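Local coordinates for putative ATP-grasp superfamily protein (Archaeoglobus fulgidus, PDB 3DF7) that is of unknown function but probably binds ATP and a metal ion, as expected of a member of the ATP-grasp superfamily, at residues A198-R203 / R258-S263; L249-V254 / Y297-I302. All coordinates share one frame; numbering follows the deposited sequence.

In the fold
Contacts 1 and 2 show how one connection, running from residue 249 to residue 263, can be packed against two strands of a single antiparallel sheet. Their centres lie about 11 Å apart. In contact 1 the end of helix 256-260 meets the end of strand 194-200; in contact 2 the loop before that helix meets strand 297-303. Strand 279-285 separates these two strands in the sheet. The contacts also touch directly: Val-200 CG2 is 4.1 Å from Pro-252 O, and Arg-258 NH2 packs 3.4 Å from Ile-301 O. Segment 249-254 follows strand 240-246, whose counterpart in ATP-grasp relatives carries metal ligands, so the site is probably nearby.

Contact 1: A198-R203 / R258-S263; sequences AVVPAR and RAYGAS
Val-200 and Tyr-260 carry most of this contact, which is apolar between the two segments. The valine uses one branch, CG1, placed anti to its own backbone N (chi1 -176°), a rotation that brings CG1, and not CG2, to the phenol end of the tyrosine. CG1 lies 3.7 Å from Tyr-260 CE2 and 3.3 Å from Tyr-260 OH, the two side chains crossing at about a right angle. The same methyl also reaches the helix itself, at 4.1 Å from Ala-259 CB. That alanine methyl stands over the centre of the neighbouring Tyr-260 ring, 4.1 Å above its plane, and so touches the ring face and Val-200 CG1 alike.

Pro-201 extends the packing past the end of the strand. A cis peptide bond joins it to Val-200, and its CB rests 3.4 Å from Tyr-260 OH while CD comes more loosely toward the ring. The phenol oxygen is therefore touched by carbon from both residues.

Polar needs are met from outside the pair. Tyr-260 OH is hydrogen-bonded to Ser-184 OG, a link to strand 180-191 that ties down the far end of the ring and helps fix its direction. One backbone atom also takes part: Val-200 O lies 3.7 Å from Ala-259 CB.

Beyond Tyr-260 the chain leaves the helix at Gly-261, which has positive phi, and Ser-263 then caps helix 264-268. The short helix 256-260 thus ends against the strand end 198-200, which is itself paired in the antiparallel sheet between strands 180-191 and 279-285.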
# COMPACT_ATOMS: atom_id res chain seq x y z
N ALA A 198 -12.24 -2.58 1.65
CA ALA A 198 -12.05 -2.45 0.21
C ALA A 198 -12.85 -3.55 -0.47
O ALA A 198 -13.17 -4.57 0.13
CB ALA A 198 -10.57 -2.58 -0.15
N VAL A 199 -13.20 -3.30 -1.73
CA VAL A 199 -13.95 -4.26 -2.53
C VAL A 199 -13.08 -4.51 -3.76
O VAL A 199 -12.73 -3.58 -4.48
CB VAL A 199 -15.32 -3.70 -2.95
CG1 VAL A 199 -16.07 -4.72 -3.79
CG2 VAL A 199 -16.14 -3.35 -1.70
N VAL A 200 -12.71 -5.77 -3.97
CA VAL A 200 -11.84 -6.17 -5.07
C VAL A 200 -12.51 -7.23 -5.95
O VAL A 200 -12.78 -8.34 -5.49
CB VAL A 200 -10.51 -6.76 -4.52
CG1 VAL A 200 -9.56 -7.10 -5.66
CG2 VAL A 200 -9.86 -5.78 -3.54
N PRO A 201 -12.79 -6.91 -7.23
CA PRO A 201 -12.52 -5.63 -7.90
C PRO A 201 -13.60 -4.60 -7.59
O PRO A 201 -14.67 -4.93 -7.08
CB PRO A 201 -12.49 -6.02 -9.37
CG PRO A 201 -13.55 -7.07 -9.44
CD PRO A 201 -13.26 -7.91 -8.21
N ALA A 202 -13.32 -3.34 -7.93
CA ALA A 202 -14.26 -2.26 -7.67
C ALA A 202 -15.59 -2.44 -8.40
O ALA A 202 -15.64 -2.99 -9.50
CB ALA A 202 -13.63 -0.92 -8.07
N ARG A 203 -16.66 -1.98 -7.76
CA ARG A 203 -17.99 -2.06 -8.34
C ARG A 203 -18.20 -0.75 -9.11
O ARG A 203 -18.91 0.14 -8.66
CB ARG A 203 -19.03 -2.22 -7.23
CG ARG A 203 -18.85 -3.52 -6.44
CD ARG A 203 -19.71 -3.56 -5.18
NE ARG A 203 -19.28 -2.56 -4.20
CZ ARG A 203 -19.82 -2.42 -2.99
NH1 ARG A 203 -20.80 -3.22 -2.60
NH2 ARG A 203 -19.37 -1.48 -2.17
N ARG A 258 -7.96 -14.95 -3.48
CA ARG A 258 -9.37 -15.32 -3.53
C ARG A 258 -10.08 -14.65 -4.71
O ARG A 258 -10.81 -15.31 -5.45
CB ARG A 258 -10.07 -14.95 -2.22
CG ARG A 258 -9.75 -15.90 -1.07
CD ARG A 258 -10.21 -15.33 0.27
NE ARG A 258 -11.65 -15.10 0.32
CZ ARG A 258 -12.53 -15.94 0.85
NH1 ARG A 258 -12.13 -17.08 1.41
NH2 ARG A 258 -13.82 -15.64 0.83
N ALA A 259 -9.86 -13.35 -4.89
CA ALA A 259 -10.51 -12.63 -5.97
C ALA A 259 -10.06 -13.01 -7.39
O ALA A 259 -10.90 -13.12 -8.29
CB ALA A 259 -10.32 -11.13 -5.78
N TYR A 260 -8.77 -13.24 -7.57
CA TYR A 260 -8.24 -13.52 -8.91
C TYR A 260 -7.58 -14.87 -9.14
O TYR A 260 -7.28 -15.22 -10.29
CB TYR A 260 -7.26 -12.42 -9.31
CG TYR A 260 -7.83 -11.03 -9.20
CD1 TYR A 260 -9.01 -10.68 -9.85
CD2 TYR A 260 -7.17 -10.04 -8.47
CE1 TYR A 260 -9.52 -9.39 -9.78
CE2 TYR A 260 -7.67 -8.74 -8.39
CZ TYR A 260 -8.84 -8.42 -9.05
OH TYR A 260 -9.35 -7.15 -8.99
N GLY A 261 -7.34 -15.62 -8.08
CA GLY A 261 -6.68 -16.90 -8.23
C GLY A 261 -5.21 -16.68 -8.52
O GLY A 261 -4.53 -17.56 -9.04
N ALA A 262 -4.72 -15.49 -8.18
CA ALA A 262 -3.32 -15.13 -8.40
C ALA A 262 -2.87 -14.17 -7.30
O ALA A 262 -3.57 -13.21 -6.99
CB ALA A 262 -3.15 -14.48 -9.76
N SER A 263 -1.69 -14.42 -6.74
CA SER A 263 -1.16 -13.56 -5.69
C SER A 263 -0.45 -12.39 -6.34
O SER A 263 -0.22 -12.40 -7.55
CB SER A 263 -0.14 -14.33 -4.84
OG SER A 263 1.01 -14.63 -5.62

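Contact 2: L249-V254 / Y297-I302; sequences LTTPVV and YTLEII
Ile-301 lays the end of its side chain across Val-254, the two crossing at a slant. The isoleucine is extended beyond CG1 (chi2 179°), which carries its terminal CD1 away from the strand and over the turn. There CD1 lies 3.7 Å from Val-254 CG2 and 4.0 Å from Val-254 CB. It also comes within 3.4 Å of Val-254 O, so one methyl touches both the branch and the backbone of the valine.

A second pair works differently. Thr-251 and Leu-299 reach toward each other and meet tip to tip, Thr-251 CG2 against Leu-299 CD2 at 4.2 Å, a light contact. Thr-251 sets CG2 anti to its backbone N and thereby presents its methyl to the leucine, while OG1 is hydrogen-bonded to Glu-23 OE1 on helix 18-35. That helix also takes part in the apolar packing, with Ala-26 against Leu-299 and Met-27 against Thr-251.

Thr-251 and Val-254 are held in step by their own turn, in which Val-254 N bonds to Thr-251 O at 3.0 Å. Leu-299 and Ile-301, two residues apart on the strand, both point toward that turn, as alternate residues of a strand do. Here the face of an antiparallel sheet is packed by the turn that leads into helix 256-260, beside a helix that follows the first strand of the N-terminal parallel sheet, a joining of domains consistent with the ATP-grasp fold.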
# COMPACT_ATOMS: atom_id res chain seq x y z
N LEU A 249 3.37 -2.29 -1.02
CA LEU A 249 2.16 -3.10 -1.05
C LEU A 249 1.08 -2.36 -0.27
O LEU A 249 1.38 -1.64 0.68
CB LEU A 249 2.39 -4.45 -0.38
CG LEU A 249 3.36 -5.43 -1.05
CD1 LEU A 249 3.28 -6.78 -0.33
CD2 LEU A 249 2.99 -5.58 -2.51
N THR A 250 -0.18 -2.53 -0.68
CA THR A 250 -1.30 -1.91 0.01
C THR A 250 -2.27 -3.03 0.37
O THR A 250 -2.26 -4.10 -0.25
CB THR A 250 -2.01 -0.83 -0.87
OG1 THR A 250 -2.44 -1.41 -2.10
CG2 THR A 250 -1.05 0.32 -1.16
N THR A 251 -3.09 -2.80 1.39
CA THR A 251 -4.02 -3.81 1.90
C THR A 251 -4.86 -4.60 0.89
O THR A 251 -5.05 -5.81 1.06
CB THR A 251 -4.94 -3.19 2.98
OG1 THR A 251 -4.14 -2.51 3.95
CG2 THR A 251 -5.74 -4.28 3.69
N PRO A 252 -5.37 -3.95 -0.16
CA PRO A 252 -6.19 -4.68 -1.15
C PRO A 252 -5.50 -5.93 -1.72
O PRO A 252 -6.16 -6.83 -2.25
CB PRO A 252 -6.47 -3.62 -2.21
CG PRO A 252 -6.53 -2.35 -1.40
CD PRO A 252 -5.34 -2.51 -0.48
N VAL A 253 -4.18 -5.97 -1.62
CA VAL A 253 -3.41 -7.09 -2.13
C VAL A 253 -3.77 -8.42 -1.45
O VAL A 253 -3.68 -9.48 -2.07
CB VAL A 253 -1.88 -6.85 -1.96
CG1 VAL A 253 -1.47 -7.05 -0.49
CG2 VAL A 253 -1.11 -7.78 -2.85
N VAL A 254 -4.19 -8.36 -0.19
CA VAL A 254 -4.53 -9.58 0.53
C VAL A 254 -5.68 -10.33 -0.12
O VAL A 254 -5.81 -11.54 0.05
CB VAL A 254 -4.88 -9.29 2.01
CG1 VAL A 254 -3.75 -8.51 2.67
CG2 VAL A 254 -6.20 -8.53 2.11
N TYR A 297 -8.58 -6.78 17.12
CA TYR A 297 -8.82 -6.41 15.73
C TYR A 297 -8.67 -7.59 14.78
O TYR A 297 -7.77 -8.42 14.93
CB TYR A 297 -7.87 -5.28 15.31
CG TYR A 297 -8.31 -3.91 15.76
CD1 TYR A 297 -9.22 -3.17 15.01
CD2 TYR A 297 -7.84 -3.36 16.95
CE1 TYR A 297 -9.65 -1.90 15.43
CE2 TYR A 297 -8.26 -2.10 17.38
CZ TYR A 297 -9.16 -1.38 16.61
OH TYR A 297 -9.59 -0.14 17.03
N THR A 298 -9.57 -7.67 13.81
CA THR A 298 -9.54 -8.73 12.82
C THR A 298 -9.67 -8.15 11.42
O THR A 298 -10.28 -7.09 11.23
CB THR A 298 -10.69 -9.74 13.02
OG1 THR A 298 -11.93 -9.03 13.14
CG2 THR A 298 -10.45 -10.58 14.27
N LEU A 299 -9.09 -8.82 10.44
CA LEU A 299 -9.20 -8.38 9.07
C LEU A 299 -9.81 -9.57 8.34
O LEU A 299 -9.28 -10.68 8.40
CB LEU A 299 -7.83 -8.05 8.48
CG LEU A 299 -7.92 -7.38 7.10
CD1 LEU A 299 -8.50 -5.97 7.25
CD2 LEU A 299 -6.56 -7.32 6.46
N GLU A 300 -10.94 -9.33 7.68
CA GLU A 300 -11.64 -10.40 6.98
C GLU A 300 -11.57 -10.19 5.48
O GLU A 300 -11.35 -9.08 5.00
CB GLU A 300 -13.12 -10.42 7.37
CG GLU A 300 -13.43 -10.36 8.85
CD GLU A 300 -14.88 -9.99 9.10
OE1 GLU A 300 -15.78 -10.77 8.72
OE2 GLU A 300 -15.13 -8.90 9.68
N ILE A 301 -11.76 -11.29 4.76
CA ILE A 301 -11.81 -11.30 3.30
C ILE A 301 -12.98 -12.22 3.00
O ILE A 301 -12.91 -13.43 3.25
CB ILE A 301 -10.53 -11.89 2.68
CG1 ILE A 301 -9.30 -11.16 3.22
CG2 ILE A 301 -10.59 -11.73 1.16
CD1 ILE A 301 -7.99 -11.70 2.68
N ILE A 302 -14.08 -11.66 2.50
CA ILE A 302 -15.27 -12.46 2.23
C ILE A 302 -15.81 -12.29 0.81
O ILE A 302 -15.65 -11.23 0.20
CB ILE A 302 -16.41 -12.07 3.19
CG1 ILE A 302 -16.84 -10.63 2.92
CG2 ILE A 302 -15.94 -12.21 4.63
CD1 ILE A 302 -17.93 -10.12 3.84